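Local coordinates for DUF1116 domain-containing protein (Enterococcus faecalis, PDB 3CLQ) that is of unknown function but belongs to the AllG family and may be a subunit of an oxamate carbamoyltransferase, at residues B[95-100]-B[304-309]; B[258-261]-B[266-269]. One frame throughout, in Å; residues are numbered along the deposited sequence.

Contact 1 of 2, residues B[95-100]-B[304-309]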
loop_
_atom_site.group_PDB
_atom_site.type_symbol
_atom_site.label_atom_id
_atom_site.label_comp_id
_atom_site.label_asym_id
_atom_site.label_seq_id
_atom_site.Cartn_x
_atom_site.Cartn_y
_atom_site.Cartn_z
ATOM N N PRO B 95 9.583 1.292 -32.689
ATOM C CA PRO B 95 8.807 1.136 -31.451
ATOM C C PRO B 95 9.482 0.259 -30.404
ATOM O O PRO B 95 10.160 -0.721 -30.735
ATOM C CB PRO B 95 7.510 0.465 -31.926
ATOM C CG PRO B 95 7.430 0.734 -33.389
ATOM C CD PRO B 95 8.863 0.772 -33.864
ATOM N N CYS B 96 9.274 0.605 -29.139
ATOM C CA CYS B 96 9.671 -0.249 -28.055
ATOM C C CYS B 96 9.145 -1.646 -28.269
ATOM O O CYS B 96 9.823 -2.638 -27.963
ATOM C CB CYS B 96 9.104 0.273 -26.753
ATOM S SG CYS B 96 9.746 1.861 -26.320
ATOM N N HIS B 97 7.923 -1.741 -28.765
ATOM C CA HIS B 97 7.321 -3.049 -28.835
ATOM C C HIS B 97 8.076 -4.010 -29.709
ATOM O O HIS B 97 8.046 -5.211 -29.468
ATOM C CB HIS B 97 5.867 -2.980 -29.204
ATOM C CG HIS B 97 4.978 -3.088 -28.020
ATOM N ND1 HIS B 97 4.434 -1.988 -27.399
ATOM C CD2 HIS B 97 4.591 -4.164 -27.296
ATOM C CE1 HIS B 97 3.720 -2.385 -26.362
ATOM N NE2 HIS B 97 3.802 -3.701 -26.275
ATOM N N GLU B 98 8.799 -3.478 -30.685
ATOM C CA GLU B 98 9.514 -4.312 -31.619
ATOM C C GLU B 98 10.914 -4.660 -31.147
ATOM O O GLU B 98 11.668 -5.321 -31.857
ATOM C CB GLU B 98 9.557 -3.640 -32.968
ATOM C CG GLU B 98 8.211 -3.537 -33.603
ATOM C CD GLU B 98 8.318 -3.082 -35.024
ATOM O OE1 GLU B 98 7.265 -2.760 -35.612
ATOM O OE2 GLU B 98 9.457 -3.040 -35.549
ATOM N N HIS B 99 11.237 -4.227 -29.931
ATOM C CA HIS B 99 12.477 -4.613 -29.265
ATOM C C HIS B 99 12.177 -5.140 -27.877
ATOM O O HIS B 99 12.972 -4.988 -26.949
ATOM C CB HIS B 99 13.427 -3.432 -29.180
ATOM C CG HIS B 99 13.910 -2.970 -30.513
ATOM N ND1 HIS B 99 15.090 -3.412 -31.069
ATOM C CD2 HIS B 99 13.362 -2.126 -31.416
ATOM C CE1 HIS B 99 15.266 -2.837 -32.245
ATOM N NE2 HIS B 99 14.230 -2.053 -32.479
ATOM N N ASP B 100 11.006 -5.746 -27.735
ATOM C CA ASP B 100 10.655 -6.405 -26.495
ATOM C C ASP B 100 10.679 -5.422 -25.343
ATOM O O ASP B 100 10.925 -5.809 -24.207
ATOM C CB ASP B 100 11.607 -7.590 -26.241
ATOM C CG ASP B 100 11.395 -8.727 -27.244
ATOM O OD1 ASP B 100 10.289 -8.787 -27.827
ATOM O OD2 ASP B 100 12.307 -9.554 -27.461
HETATM N N MSE B 304 -1.519 8.768 -25.863
HETATM C CA MSE B 304 -0.121 8.463 -26.170
HETATM C C MSE B 304 0.585 7.659 -25.065
HETATM O O MSE B 304 0.507 8.014 -23.896
HETATM C CB MSE B 304 0.642 9.764 -26.435
HETATM C CG MSE B 304 2.081 9.583 -26.927
HETATM SE SE MSE B 304 3.110 11.269 -26.944
HETATM C CE MSE B 304 2.778 11.786 -25.079
ATOM N N GLY B 305 1.276 6.588 -25.447
ATOM C CA GLY B 305 2.116 5.834 -24.521
ATOM C C GLY B 305 1.967 4.328 -24.643
ATOM O O GLY B 305 1.054 3.847 -25.296
ATOM N N ASP B 306 2.854 3.566 -24.018
ATOM C CA ASP B 306 2.703 2.124 -24.071
ATOM C C ASP B 306 1.963 1.578 -22.844
ATOM O O ASP B 306 1.727 0.373 -22.724
ATOM C CB ASP B 306 4.056 1.449 -24.255
ATOM C CG ASP B 306 4.588 1.586 -25.665
ATOM O OD1 ASP B 306 5.828 1.590 -25.811
ATOM O OD2 ASP B 306 3.786 1.705 -26.633
ATOM N N SER B 307 1.557 2.486 -21.961
ATOM C CA SER B 307 1.013 2.116 -20.662
ATOM C C SER B 307 -0.249 1.295 -20.761
ATOM O O SER B 307 -0.711 0.777 -19.762
ATOM C CB SER B 307 0.730 3.369 -19.833
ATOM O OG SER B 307 0.099 4.355 -20.638
ATOM N N ALA B 308 -0.815 1.194 -21.952
ATOM C CA ALA B 308 -2.077 0.507 -22.138
ATOM C C ALA B 308 -1.861 -0.994 -22.183
ATOM O O ALA B 308 -2.802 -1.757 -22.353
ATOM C CB ALA B 308 -2.746 0.983 -23.420
ATOM N N ILE B 309 -0.615 -1.423 -22.035
ATOM C CA ILE B 309 -0.312 -2.845 -22.036
ATOM C C ILE B 309 -0.898 -3.384 -20.738
ATOM O O ILE B 309 -1.253 -4.548 -20.588
ATOM C CB ILE B 309 1.216 -3.088 -22.080
ATOM C CG1 ILE B 309 1.513 -4.567 -22.305
ATOM C CG2 ILE B 309 1.924 -2.527 -20.828
ATOM C CD1 ILE B 309 1.439 -4.959 -23.751
#
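The imidazole of His97 meets Asp306 and Ile309 with its edge. ND1 of His97 lies 3.8 Å from OD2 of Asp306, too far for a hydrogen bond, and the carboxylate stands almost upright against the ring, the two planes 81° apart. The side chains run past each other in opposite directions. On the other ring nitrogen, NE2 of His97 sits 3.7 Å from the end methyl CD1 of Ile309, also near the ring plane. Ile309 reaches that place because CG1 points away from its backbone N (chi1 -171°). The other oxygen of the carboxylate faces Cys96: OD1 of Asp306 is 3.7 Å from CB of Cys96 and 4.0 Å from its SG, so the two oxygens divide between two consecutive residues. Contact across the segments is thus by packing, and the acid finds its polar partners elsewhere. OD1 of Asp306 accepts a hydrogen bond from the backbone N of Gly103 and OD2 one from that of Gly50, which ties the carboxylate to a later part of the 95-100 loop and to the loop after strand 45-48 and should hold its rotation. In the fold, 95-100 is the beginning of the loop after strand 92-95, with a 3-10 turn at 96-98. Opposite it, 304-309 leaves the edge strand 304-305 of an antiparallel sheet through a type I beta turn, closed by Ile309 N to Asp306 O at 3.0 Å, and enters helix 309-313. The 3-10 turn is held by Glu98 N to Pro95 O (3.1 Å) and His99 N to Cys96 O (2.9 Å), and from this turn Cys96 and His97 both point toward the 304-309 segment. Further out, Lys242 of helix 234-247 and Thr259 of strand 257-263 touch His97, while Leu245 of the same helix packs on Ile309.

Contact 2 of 2, residues B[258-261]-B[266-269]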
loop_
_atom_site.group_PDB
_atom_site.type_symbol
_atom_site.label_atom_id
_atom_site.label_comp_id
_atom_site.label_asym_id
_atom_site.label_seq_id
_atom_site.Cartn_x
_atom_site.Cartn_y
_atom_site.Cartn_z
ATOM N N THR B 258 -2.415 -8.910 -27.938
ATOM C CA THR B 258 -1.221 -8.985 -27.092
ATOM C C THR B 258 -0.450 -7.677 -26.930
ATOM O O THR B 258 0.622 -7.667 -26.314
ATOM C CB THR B 258 -0.288 -10.038 -27.596
ATOM O OG1 THR B 258 0.081 -9.724 -28.942
ATOM C CG2 THR B 258 -0.990 -11.369 -27.578
ATOM N N THR B 259 -1.001 -6.590 -27.467
ATOM C CA THR B 259 -0.423 -5.252 -27.389
ATOM C C THR B 259 -1.532 -4.200 -27.617
ATOM O O THR B 259 -2.321 -4.294 -28.576
ATOM C CB THR B 259 0.632 -5.021 -28.527
ATOM O OG1 THR B 259 1.776 -5.867 -28.350
ATOM C CG2 THR B 259 1.080 -3.558 -28.578
HETATM N N MSE B 260 -1.595 -3.190 -26.769
HETATM C CA MSE B 260 -2.351 -2.005 -27.109
HETATM C C MSE B 260 -1.407 -0.869 -26.829
HETATM O O MSE B 260 -0.824 -0.804 -25.744
HETATM C CB MSE B 260 -3.640 -1.871 -26.298
HETATM C CG MSE B 260 -4.724 -2.842 -26.714
HETATM SE SE MSE B 260 -6.494 -2.524 -25.881
HETATM C CE MSE B 260 -5.807 -2.436 -24.039
ATOM N N CYS B 261 -1.222 0.008 -27.811
ATOM C CA CYS B 261 -0.291 1.108 -27.640
ATOM C C CYS B 261 -0.622 2.252 -28.567
ATOM O O CYS B 261 -1.371 2.096 -29.530
ATOM C CB CYS B 261 1.148 0.651 -27.858
ATOM S SG CYS B 261 1.447 0.026 -29.506
ATOM N N GLU B 266 -1.555 7.641 -33.579
ATOM C CA GLU B 266 -2.254 6.411 -33.929
ATOM C C GLU B 266 -2.337 5.412 -32.792
ATOM O O GLU B 266 -1.453 5.331 -31.932
ATOM C CB GLU B 266 -1.566 5.703 -35.088
ATOM C CG GLU B 266 -1.702 6.368 -36.432
ATOM C CD GLU B 266 -1.519 5.386 -37.568
ATOM O OE1 GLU B 266 -0.516 4.635 -37.567
ATOM O OE2 GLU B 266 -2.388 5.359 -38.461
ATOM N N PHE B 267 -3.396 4.616 -32.815
ATOM C CA PHE B 267 -3.532 3.495 -31.905
ATOM C C PHE B 267 -3.207 2.217 -32.660
ATOM O O PHE B 267 -3.588 2.055 -33.841
ATOM C CB PHE B 267 -4.943 3.422 -31.390
ATOM C CG PHE B 267 -5.050 2.769 -30.100
ATOM C CD1 PHE B 267 -5.173 3.520 -28.942
ATOM C CD2 PHE B 267 -4.993 1.384 -30.002
ATOM C CE1 PHE B 267 -5.262 2.889 -27.705
ATOM C CE2 PHE B 267 -5.089 0.763 -28.774
ATOM C CZ PHE B 267 -5.226 1.524 -27.637
ATOM N N GLY B 268 -2.497 1.314 -31.991
ATOM C CA GLY B 268 -2.002 0.117 -32.636
ATOM C C GLY B 268 -1.987 -1.115 -31.744
ATOM O O GLY B 268 -1.532 -1.086 -30.589
ATOM N N ILE B 269 -2.461 -2.221 -32.301
ATOM C CA ILE B 269 -2.533 -3.452 -31.559
ATOM C C ILE B 269 -1.928 -4.603 -32.341
ATOM O O ILE B 269 -1.725 -4.500 -33.535
ATOM C CB ILE B 269 -3.981 -3.776 -31.176
ATOM C CG1 ILE B 269 -4.790 -4.136 -32.418
ATOM C CG2 ILE B 269 -4.590 -2.594 -30.450
ATOM C CD1 ILE B 269 -6.148 -4.725 -32.119
#
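Cys261 and Gly268 face each other as a hydrogen-bonded antiparallel pair. Gly268 N reaches Cys261 O at 2.8 Å, almost in line with the carbonyl bond, whereas the return bond from Cys261 N to Gly268 O is 3.0 Å long and more bent, its donor tilted 19° from the carbonyl plane. The thiol turns in between the backbone N and carbonyl carbon of its own residue (chi1 61°), which brings SG of Cys261 to 3.4 Å from Gly268 O. Phe267 swings its ring away from its backbone N (chi1 -154°), and one face receives the carbonyl oxygen of Cys261, displaced toward the rim. The same ring is met obliquely by Met260, a selenomethionine, with CB of Met260 3.9 Å from CE2 of Phe267. Met260 and Ile269 run alongside one another in a common direction: CG of Met260 is 3.7 Å from CG2 of Ile269, and beyond this point the bent selenomethionine chain leads off. Thr259 O is 3.1 Å from CA of Ile269 in a CA-H...O contact. The hydroxyl of Thr259 is hydrogen-bonded to Arg270, the next residue along the partner strand. Phe280 of strand 280-283 packs on Ile269. Antiparallel strands 257-263 and 266-271, joined by a very short connection, form a beta hairpin, the central pair of a four-stranded antiparallel sheet.

Overall arrangement
Both contacts are buried, with centres 8 Å apart, and contact 2 is nested in the chain loop that contact 1 closes. They share one antiparallel sheet: contact 2 joins its two central strands, and in contact 1 the segment 304-309 starts on the edge strand beside 257-263. Their chemistry differs accordingly. The hairpin is bonded backbone to backbone, while contact 1, nearer the centre of the chain, brings a 3-10 turn against a beta turn and the start of a helix through side chains. The two meet directly, Asp306 lying against Cys261 and Ala308 against Met260, so segment 258-261, part of contact 2, also packs against contact 1.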